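Local structure of DNA mismatch repair protein MLH3 (Saccharomyces cerevisiae S288C, 6RMN) at residues 52-57 with 214-219; 67-72 with 156-161. The protein takes part in DNA mismatch repair, correcting insertion-deletion loops as a subunit of MutLbeta, and is represented here by its C-terminal, zinc-binding region. All blocks are in the same frame, centred on the assembly; numbering follows the deposited sequence.

Overall arrangement
Helix 48-69 of this C-terminal region takes part in both contacts and so serves two distant parts of the fold. From the N terminus the chain passes helix 5-15 and three strands of the first antiparallel sheet before entering it. Residues 52-57, in its first half, begin contact 1; residues 67-72, at its end, begin contact 2. The chain then builds the second sheet and helices 87-101, 126-132 and 136-151, and contact 2 closes when loop 156-161 meets the helix end. After helix 183-196, the end of helix 206-216 and the turn after it close contact 1, on the helix turn whose Glu53 binds the zinc ions. Contact 2 is thus nested inside contact 1, their centres 24 Å apart.

Contact 1 (52-57 with 214-219); sequences DERIRL and SKLSRC. With ZN (zinc ion), chain C; ZN (zinc ion), chain D.
Ile55 lies against Lys215, Leu216 and Cys219, where the zinc-bearing helix of the MutL-family C-terminal region meets the end of helix 206-216. The DQHA…E motif of the endonuclease site in this family starts at the end of strand 43-47 and runs into helix 48-69.

The packing across the contact is apolar. Ile55 CD1 comes 3.8 Å from Lys215 CB, the two side chains crossing at about a right angle, while the extended Lys215 chain leads away beyond that point. Ile55 CG1, anti to the carbonyl carbon (chi1 -62°), lies 4.1 Å from Cys219 SG. Arg54 adds its aliphatic part, its CG 3.9 Å from Leu216 CD1. A type I turn from Leu216 to Cys219 brings the cysteine back to the helix. An alanine in place of Ile55 would probably open a gap beside Lys215 CB and deprive Cys219 SG of its contact with CG1.

Charged groups work within the helix. Arg56 NE forms a salt bridge with Asp52 OD1 one turn back, at 3.5 Å. Arg54 pairs with Glu58, and the Arg54 guanidinium has Leu57 CD2 above one face, toward its rim.

Metal binding occupies another side of the same turn. Glu53 runs extended from the backbone, CG anti to N (chi1 -177°), and its carboxylate bridges two zinc ions. His49 and Cys194 complete one site with a residue of the partner protein chain; Cys225 and His227 serve the other. Glu53 OE1 lies 2.0 Å from the chain C zinc, and Glu53 OE2 lies 2.3 Å from the chain D zinc.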
ATOM      1  N   ASP B  52      15.158  -4.510   1.766  1.00 30.68           N
ATOM      2  CA  ASP B  52      16.267  -4.301   0.845  1.00 30.64           C
ATOM      3  C   ASP B  52      17.487  -5.162   1.213  1.00 34.69           C
ATOM      4  O   ASP B  52      18.057  -5.823   0.334  1.00 34.70           O
ATOM      5  CB  ASP B  52      16.633  -2.802   0.777  1.00 32.66           C
ATOM      6  CG  ASP B  52      17.423  -2.412  -0.462  1.00 43.79           C
ATOM      7  OD1 ASP B  52      17.347  -3.155  -1.489  1.00 46.32           O
ATOM      8  OD2 ASP B  52      18.100  -1.364  -0.424  1.00 45.99           O
ATOM      9  N   GLU B  53      17.848  -5.185   2.516  1.00 30.93           N
ATOM     10  CA  GLU B  53      18.949  -5.981   3.075  1.00 31.36           C
ATOM     11  C   GLU B  53      18.744  -7.479   2.798  1.00 35.11           C
ATOM     12  O   GLU B  53      19.707  -8.152   2.431  1.00 36.19           O
ATOM     13  CB  GLU B  53      19.075  -5.716   4.579  1.00 32.74           C
ATOM     14  CG  GLU B  53      20.214  -6.426   5.283  1.00 38.39           C
ATOM     15  CD  GLU B  53      20.208  -6.099   6.758  1.00 46.47           C
ATOM     16  OE1 GLU B  53      20.542  -4.946   7.115  1.00 34.97           O
ATOM     17  OE2 GLU B  53      19.809  -6.976   7.555  1.00 26.73           O
ATOM     18  N   ARG B  54      17.495  -7.976   2.935  1.00 29.89           N
ATOM     19  CA  ARG B  54      17.123  -9.359   2.665  1.00 29.52           C
ATOM     20  C   ARG B  54      17.349  -9.750   1.194  1.00 33.21           C
ATOM     21  O   ARG B  54      17.938 -10.807   0.918  1.00 33.33           O
ATOM     22  CB  ARG B  54      15.660  -9.621   3.052  1.00 28.81           C
ATOM     23  CG  ARG B  54      15.249 -11.078   2.853  1.00 36.96           C
ATOM     24  CD  ARG B  54      15.834 -11.888   3.975  1.00 43.32           C
ATOM     25  NE  ARG B  54      16.689 -12.957   3.506  1.00 49.58           N
ATOM     26  CZ  ARG B  54      17.293 -13.825   4.306  1.00 52.65           C
ATOM     27  NH1 ARG B  54      17.154 -13.733   5.625  1.00 25.71           N
ATOM     28  NH2 ARG B  54      18.045 -14.785   3.799  1.00 51.30           N
ATOM     29  N   ILE B  55      16.837  -8.917   0.268  1.00 28.79           N
ATOM     30  CA  ILE B  55      16.970  -9.115  -1.180  1.00 28.62           C
ATOM     31  C   ILE B  55      18.459  -9.159  -1.531  1.00 33.33           C
ATOM     32  O   ILE B  55      18.880 -10.006  -2.322  1.00 33.16           O
ATOM     33  CB  ILE B  55      16.230  -7.985  -1.992  1.00 29.99           C
ATOM     34  CG1 ILE B  55      14.704  -7.982  -1.712  1.00 29.13           C
ATOM     35  CG2 ILE B  55      16.510  -8.096  -3.507  1.00 28.14           C
ATOM     36  CD1 ILE B  55      14.017  -6.638  -1.938  1.00 29.83           C
ATOM     37  N   ARG B  56      19.231  -8.217  -0.961  1.00 30.51           N
ATOM     38  CA  ARG B  56      20.658  -8.059  -1.214  1.00 30.88           C
ATOM     39  C   ARG B  56      21.479  -9.232  -0.711  1.00 35.13           C
ATOM     40  O   ARG B  56      22.394  -9.651  -1.415  1.00 35.56           O
ATOM     41  CB  ARG B  56      21.165  -6.722  -0.662  1.00 29.34           C
ATOM     42  CG  ARG B  56      20.783  -5.548  -1.542  1.00 27.51           C
ATOM     43  CD  ARG B  56      21.285  -4.234  -0.981  1.00 35.14           C
ATOM     44  NE  ARG B  56      20.834  -3.089  -1.786  1.00 40.29           N
ATOM     45  CZ  ARG B  56      21.471  -2.612  -2.853  1.00 50.34           C
ATOM     46  NH1 ARG B  56      22.599  -3.166  -3.265  1.00 35.52           N
ATOM     47  NH2 ARG B  56      20.975  -1.582  -3.523  1.00 41.49           N
ATOM     48  N   LEU B  57      21.123  -9.785   0.471  1.00 31.39           N
ATOM     49  CA  LEU B  57      21.788 -10.934   1.077  1.00 32.14           C
ATOM     50  C   LEU B  57      21.619 -12.181   0.238  1.00 35.14           C
ATOM     51  O   LEU B  57      22.607 -12.836  -0.082  1.00 35.42           O
ATOM     52  CB  LEU B  57      21.313 -11.191   2.525  1.00 32.25           C
ATOM     53  CG  LEU B  57      21.977 -12.393   3.213  1.00 37.15           C
ATOM     54  CD1 LEU B  57      23.422 -12.079   3.619  1.00 37.52           C
ATOM     55  CD2 LEU B  57      21.154 -12.880   4.356  1.00 39.88           C
ATOM     56  N   SER B 214       7.992  -6.895  -4.694  1.00 28.31           N
ATOM     57  CA  SER B 214       7.988  -7.918  -5.750  1.00 28.83           C
ATOM     58  C   SER B 214       9.209  -8.838  -5.601  1.00 35.48           C
ATOM     59  O   SER B 214       9.069 -10.069  -5.645  1.00 37.98           O
ATOM     60  CB  SER B 214       7.997  -7.264  -7.127  1.00 29.86           C
ATOM     61  OG  SER B 214       8.063  -8.218  -8.173  1.00 34.27           O
ATOM     62  N   LYS B 215      10.398  -8.231  -5.414  1.00 29.97           N
ATOM     63  CA  LYS B 215      11.659  -8.933  -5.226  1.00 29.36           C
ATOM     64  C   LYS B 215      11.652  -9.680  -3.882  1.00 33.51           C
ATOM     65  O   LYS B 215      12.082 -10.826  -3.849  1.00 34.72           O
ATOM     66  CB  LYS B 215      12.845  -7.960  -5.293  1.00 29.96           C
ATOM     67  CG  LYS B 215      13.162  -7.435  -6.692  1.00 33.12           C
ATOM     68  CD  LYS B 215      14.257  -6.375  -6.642  1.00 38.13           C
ATOM     69  CE  LYS B 215      14.745  -5.980  -8.009  1.00 52.46           C
ATOM     70  NZ  LYS B 215      15.494  -4.693  -7.970  1.00 65.95           N
ATOM     71  N   LEU B 216      11.129  -9.052  -2.796  1.00 28.49           N
ATOM     72  CA  LEU B 216      11.030  -9.664  -1.474  1.00 27.60           C
ATOM     73  C   LEU B 216      10.207 -10.946  -1.503  1.00 37.22           C
ATOM     74  O   LEU B 216      10.644 -11.955  -0.949  1.00 40.08           O
ATOM     75  CB  LEU B 216      10.487  -8.695  -0.410  1.00 25.71           C
ATOM     76  CG  LEU B 216      10.536  -9.222   1.055  1.00 28.25           C
ATOM     77  CD1 LEU B 216      11.984  -9.415   1.552  1.00 27.10           C
ATOM     78  CD2 LEU B 216       9.727  -8.339   1.999  1.00 25.37           C
ATOM     79  N   SER B 217       9.065 -10.932  -2.192  1.00 33.62           N
ATOM     80  CA  SER B 217       8.194 -12.102  -2.322  1.00 34.33           C
ATOM     81  C   SER B 217       8.851 -13.268  -3.085  1.00 38.82           C
ATOM     82  O   SER B 217       8.314 -14.377  -3.072  1.00 40.57           O
ATOM     83  CB  SER B 217       6.865 -11.710  -2.972  1.00 36.48           C
ATOM     84  OG  SER B 217       7.022 -11.458  -4.360  1.00 43.08           O
ATOM     85  N   ARG B 218       9.989 -13.015  -3.761  1.00 34.19           N
ATOM     86  CA  ARG B 218      10.708 -14.032  -4.535  1.00 35.31           C
ATOM     87  C   ARG B 218      11.863 -14.645  -3.749  1.00 39.45           C
ATOM     88  O   ARG B 218      12.476 -15.611  -4.215  1.00 39.90           O
ATOM     89  CB  ARG B 218      11.165 -13.500  -5.909  1.00 34.97           C
ATOM     90  CG  ARG B 218      10.012 -13.389  -6.923  1.00 45.87           C
ATOM     91  CD  ARG B 218      10.456 -13.149  -8.366  1.00 61.06           C
ATOM     92  NE  ARG B 218      11.454 -12.077  -8.520  1.00 69.73           N
ATOM     93  CZ  ARG B 218      11.173 -10.783  -8.663  1.00 76.06           C
ATOM     94  NH1 ARG B 218       9.914 -10.363  -8.655  1.00 59.51           N
ATOM     95  NH2 ARG B 218      12.150  -9.899  -8.806  1.00 58.82           N
ATOM     96  N   CYS B 219      12.127 -14.092  -2.541  1.00 35.71           N
ATOM     97  CA  CYS B 219      13.161 -14.519  -1.602  1.00 35.50           C
ATOM     98  C   CYS B 219      12.796 -15.832  -0.947  1.00 39.65           C
ATOM     99  O   CYS B 219      11.613 -16.147  -0.816  1.00 38.79           O
ATOM    100  CB  CYS B 219      13.424 -13.441  -0.557  1.00 35.07           C
ATOM    101  SG  CYS B 219      14.306 -11.993  -1.191  1.00 38.94           S
TER
HETATM  102 ZN    ZN C 901      20.839  -3.548   8.472  1.00 47.75          ZN
HETATM  103 ZN    ZN D 902      19.491  -6.770   9.853  1.00 47.87          ZN

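Contact 2 (67-72 with 156-161); sequences EVVTGT and LPMDLS
Val68 and Val69 receive Met158 and Leu160 on the last turn of helix 48-69, through apolar contacts with no hydrogen bond between the segments. At Val68 the branch CG1, anti to the backbone N (chi1 166°), meets Met158 CE at 3.7 Å. Trp103 also touches both side chains. The backbone of Val68 takes part as well: its O lies 4.0 Å from Leu160 CD2.

Val69 follows with its other branch. CG2, beside the backbone N, stands 3.8 Å from the same Met158 CE, and the two side chains cross at about a right angle. The bends of Met158 at chi2 and chi3 turn its end back, and one methyl thus touches both valines. Leu160 CD2 packs against the helix itself, 3.8 Å from Val69 CA. The backbone N and O of Met158 hydrogen-bond to Glu99 and Lys102, at and just past the end of helix 87-101.

At Gly71 the chain leaves helical conformation, with a positive phi of 66° that favours glycine; its N makes a weak bond to Val68 O, and Thr72 N bonds Glu67 O at 2.8 Å, the pairing that defines a Schellman motif at a helix C terminus.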
ATOM      1  N   GLU B  67      29.740 -19.872  -7.295  1.00 48.22           N
ATOM      2  CA  GLU B  67      31.188 -19.895  -7.507  1.00 48.12           C
ATOM      3  C   GLU B  67      31.841 -21.117  -6.850  1.00 52.14           C
ATOM      4  O   GLU B  67      32.688 -21.770  -7.461  1.00 53.67           O
ATOM      5  CB  GLU B  67      31.838 -18.624  -6.941  1.00 48.12           C
ATOM      6  CG  GLU B  67      31.639 -17.373  -7.775  1.00 61.63           C
ATOM      7  CD  GLU B  67      32.052 -16.107  -7.050  1.00 84.21           C
ATOM      8  OE1 GLU B  67      33.273 -15.883  -6.876  1.00 75.41           O
ATOM      9  OE2 GLU B  67      31.149 -15.336  -6.653  1.00 85.39           O
ATOM     10  N   VAL B  68      31.475 -21.396  -5.596  1.00 46.78           N
ATOM     11  CA  VAL B  68      32.036 -22.494  -4.808  1.00 46.38           C
ATOM     12  C   VAL B  68      31.677 -23.861  -5.417  1.00 53.81           C
ATOM     13  O   VAL B  68      32.575 -24.680  -5.642  1.00 55.17           O
ATOM     14  CB  VAL B  68      31.645 -22.339  -3.306  1.00 47.96           C
ATOM     15  CG1 VAL B  68      31.915 -23.611  -2.501  1.00 48.15           C
ATOM     16  CG2 VAL B  68      32.361 -21.142  -2.683  1.00 46.00           C
ATOM     17  N   VAL B  69      30.383 -24.077  -5.722  1.00 51.95           N
ATOM     18  CA  VAL B  69      29.855 -25.322  -6.295  1.00 54.46           C
ATOM     19  C   VAL B  69      30.416 -25.600  -7.712  1.00 61.39           C
ATOM     20  O   VAL B  69      30.580 -26.766  -8.062  1.00 63.57           O
ATOM     21  CB  VAL B  69      28.296 -25.356  -6.233  1.00 58.74           C
ATOM     22  CG1 VAL B  69      27.708 -26.515  -7.037  1.00 61.41           C
ATOM     23  CG2 VAL B  69      27.808 -25.420  -4.786  1.00 56.84           C
ATOM     24  N   THR B  70      30.744 -24.556  -8.500  1.00 58.23           N
ATOM     25  CA  THR B  70      31.263 -24.720  -9.874  1.00 59.95           C
ATOM     26  C   THR B  70      32.806 -24.624  -9.974  1.00 63.67           C
ATOM     27  O   THR B  70      33.359 -24.741 -11.071  1.00 65.42           O
ATOM     28  CB  THR B  70      30.562 -23.745 -10.845  1.00 66.78           C
ATOM     29  OG1 THR B  70      30.895 -22.397 -10.495  1.00 63.14           O
ATOM     30  CG2 THR B  70      29.039 -23.932 -10.892  1.00 63.69           C
ATOM     31  N   GLY B  71      33.477 -24.429  -8.842  1.00 58.43           N
ATOM     32  CA  GLY B  71      34.931 -24.313  -8.779  1.00 58.68           C
ATOM     33  C   GLY B  71      35.472 -23.073  -9.467  1.00 64.16           C
ATOM     34  O   GLY B  71      36.537 -23.119 -10.089  1.00 65.66           O
ATOM     35  N   THR B  72      34.737 -21.956  -9.360  1.00 59.70           N
ATOM     36  CA  THR B  72      35.090 -20.666  -9.968  1.00 59.84           C
ATOM     37  C   THR B  72      35.313 -19.559  -8.916  1.00 62.15           C
ATOM     38  O   THR B  72      35.462 -18.393  -9.278  1.00 61.99           O
ATOM     39  CB  THR B  72      34.043 -20.279 -11.029  1.00 65.62           C
ATOM     40  OG1 THR B  72      32.749 -20.401 -10.456  1.00 63.92           O
ATOM     41  CG2 THR B  72      34.120 -21.146 -12.278  1.00 66.40           C
ATOM     42  N   LEU B 156      28.257 -28.790   8.687  1.00 56.23           N
ATOM     43  CA  LEU B 156      28.618 -30.001   7.953  1.00 59.47           C
ATOM     44  C   LEU B 156      29.443 -29.644   6.719  1.00 62.66           C
ATOM     45  O   LEU B 156      29.400 -28.482   6.307  1.00 59.54           O
ATOM     46  CB  LEU B 156      27.422 -30.945   7.650  1.00 62.29           C
ATOM     47  CG  LEU B 156      26.167 -30.407   6.982  1.00 68.05           C
ATOM     48  CD1 LEU B 156      26.312 -30.382   5.462  1.00 69.59           C
ATOM     49  CD2 LEU B 156      24.998 -31.306   7.297  1.00 71.70           C
ATOM     50  N   PRO B 157      30.269 -30.574   6.169  1.00 61.93           N
ATOM     51  CA  PRO B 157      31.125 -30.210   5.020  1.00 61.53           C
ATOM     52  C   PRO B 157      30.374 -29.938   3.717  1.00 67.83           C
ATOM     53  O   PRO B 157      29.253 -30.416   3.534  1.00 68.89           O
ATOM     54  CB  PRO B 157      32.083 -31.409   4.889  1.00 64.68           C
ATOM     55  CG  PRO B 157      31.890 -32.229   6.135  1.00 70.08           C
ATOM     56  CD  PRO B 157      30.489 -31.984   6.560  1.00 65.53           C
ATOM     57  N   MET B 158      31.000 -29.158   2.820  1.00 65.58           N
ATOM     58  CA  MET B 158      30.445 -28.802   1.515  1.00 66.64           C
ATOM     59  C   MET B 158      30.447 -29.995   0.582  1.00 75.25           C
ATOM     60  O   MET B 158      31.510 -30.390   0.106  1.00 75.04           O
ATOM     61  CB  MET B 158      31.248 -27.657   0.868  1.00 67.63           C
ATOM     62  CG  MET B 158      30.646 -26.306   1.070  1.00 69.95           C
ATOM     63  SD  MET B 158      28.974 -26.094   0.419  1.00 74.97           S
ATOM     64  CE  MET B 158      29.300 -25.993  -1.284  1.00 72.44           C
ATOM     65  N   ASP B 159      29.271 -30.570   0.303  1.00 75.82           N
ATOM     66  CA  ASP B 159      29.233 -31.694  -0.620  1.00 79.21           C
ATOM     67  C   ASP B 159      29.117 -31.179  -2.052  1.00 85.90           C
ATOM     68  O   ASP B 159      28.122 -30.531  -2.404  1.00 84.65           O
ATOM     69  CB  ASP B 159      28.142 -32.713  -0.268  1.00 83.13           C
ATOM     70  CG  ASP B 159      28.476 -34.110  -0.750  1.00 96.69           C
ATOM     71  OD1 ASP B 159      29.477 -34.683  -0.265  1.00 97.67           O
ATOM     72  OD2 ASP B 159      27.740 -34.630  -1.613  1.00105.81           O
ATOM     73  N   LEU B 160      30.177 -31.419  -2.851  1.00 85.24           N
ATOM     74  CA  LEU B 160      30.278 -31.000  -4.251  1.00 86.64           C
ATOM     75  C   LEU B 160      30.041 -32.168  -5.231  1.00 98.13           C
ATOM     76  O   LEU B 160      30.123 -31.968  -6.448  1.00 98.97           O
ATOM     77  CB  LEU B 160      31.628 -30.292  -4.531  1.00 85.16           C
ATOM     78  CG  LEU B 160      32.009 -29.080  -3.651  1.00 86.46           C
ATOM     79  CD1 LEU B 160      33.412 -28.603  -3.960  1.00 85.92           C
ATOM     80  CD2 LEU B 160      31.059 -27.931  -3.836  1.00 86.56           C
ATOM     81  N   SER B 161      29.706 -33.374  -4.695  1.00 99.55           N
ATOM     82  CA  SER B 161      29.412 -34.601  -5.455  1.00104.00           C
ATOM     83  C   SER B 161      28.187 -34.441  -6.359  1.00113.11           C
ATOM     84  O   SER B 161      28.122 -35.066  -7.419  1.00115.20           O
ATOM     85  CB  SER B 161      29.193 -35.777  -4.507  1.00108.73           C
ATOM     86  OG  SER B 161      30.401 -36.185  -3.890  1.00115.87           O
TER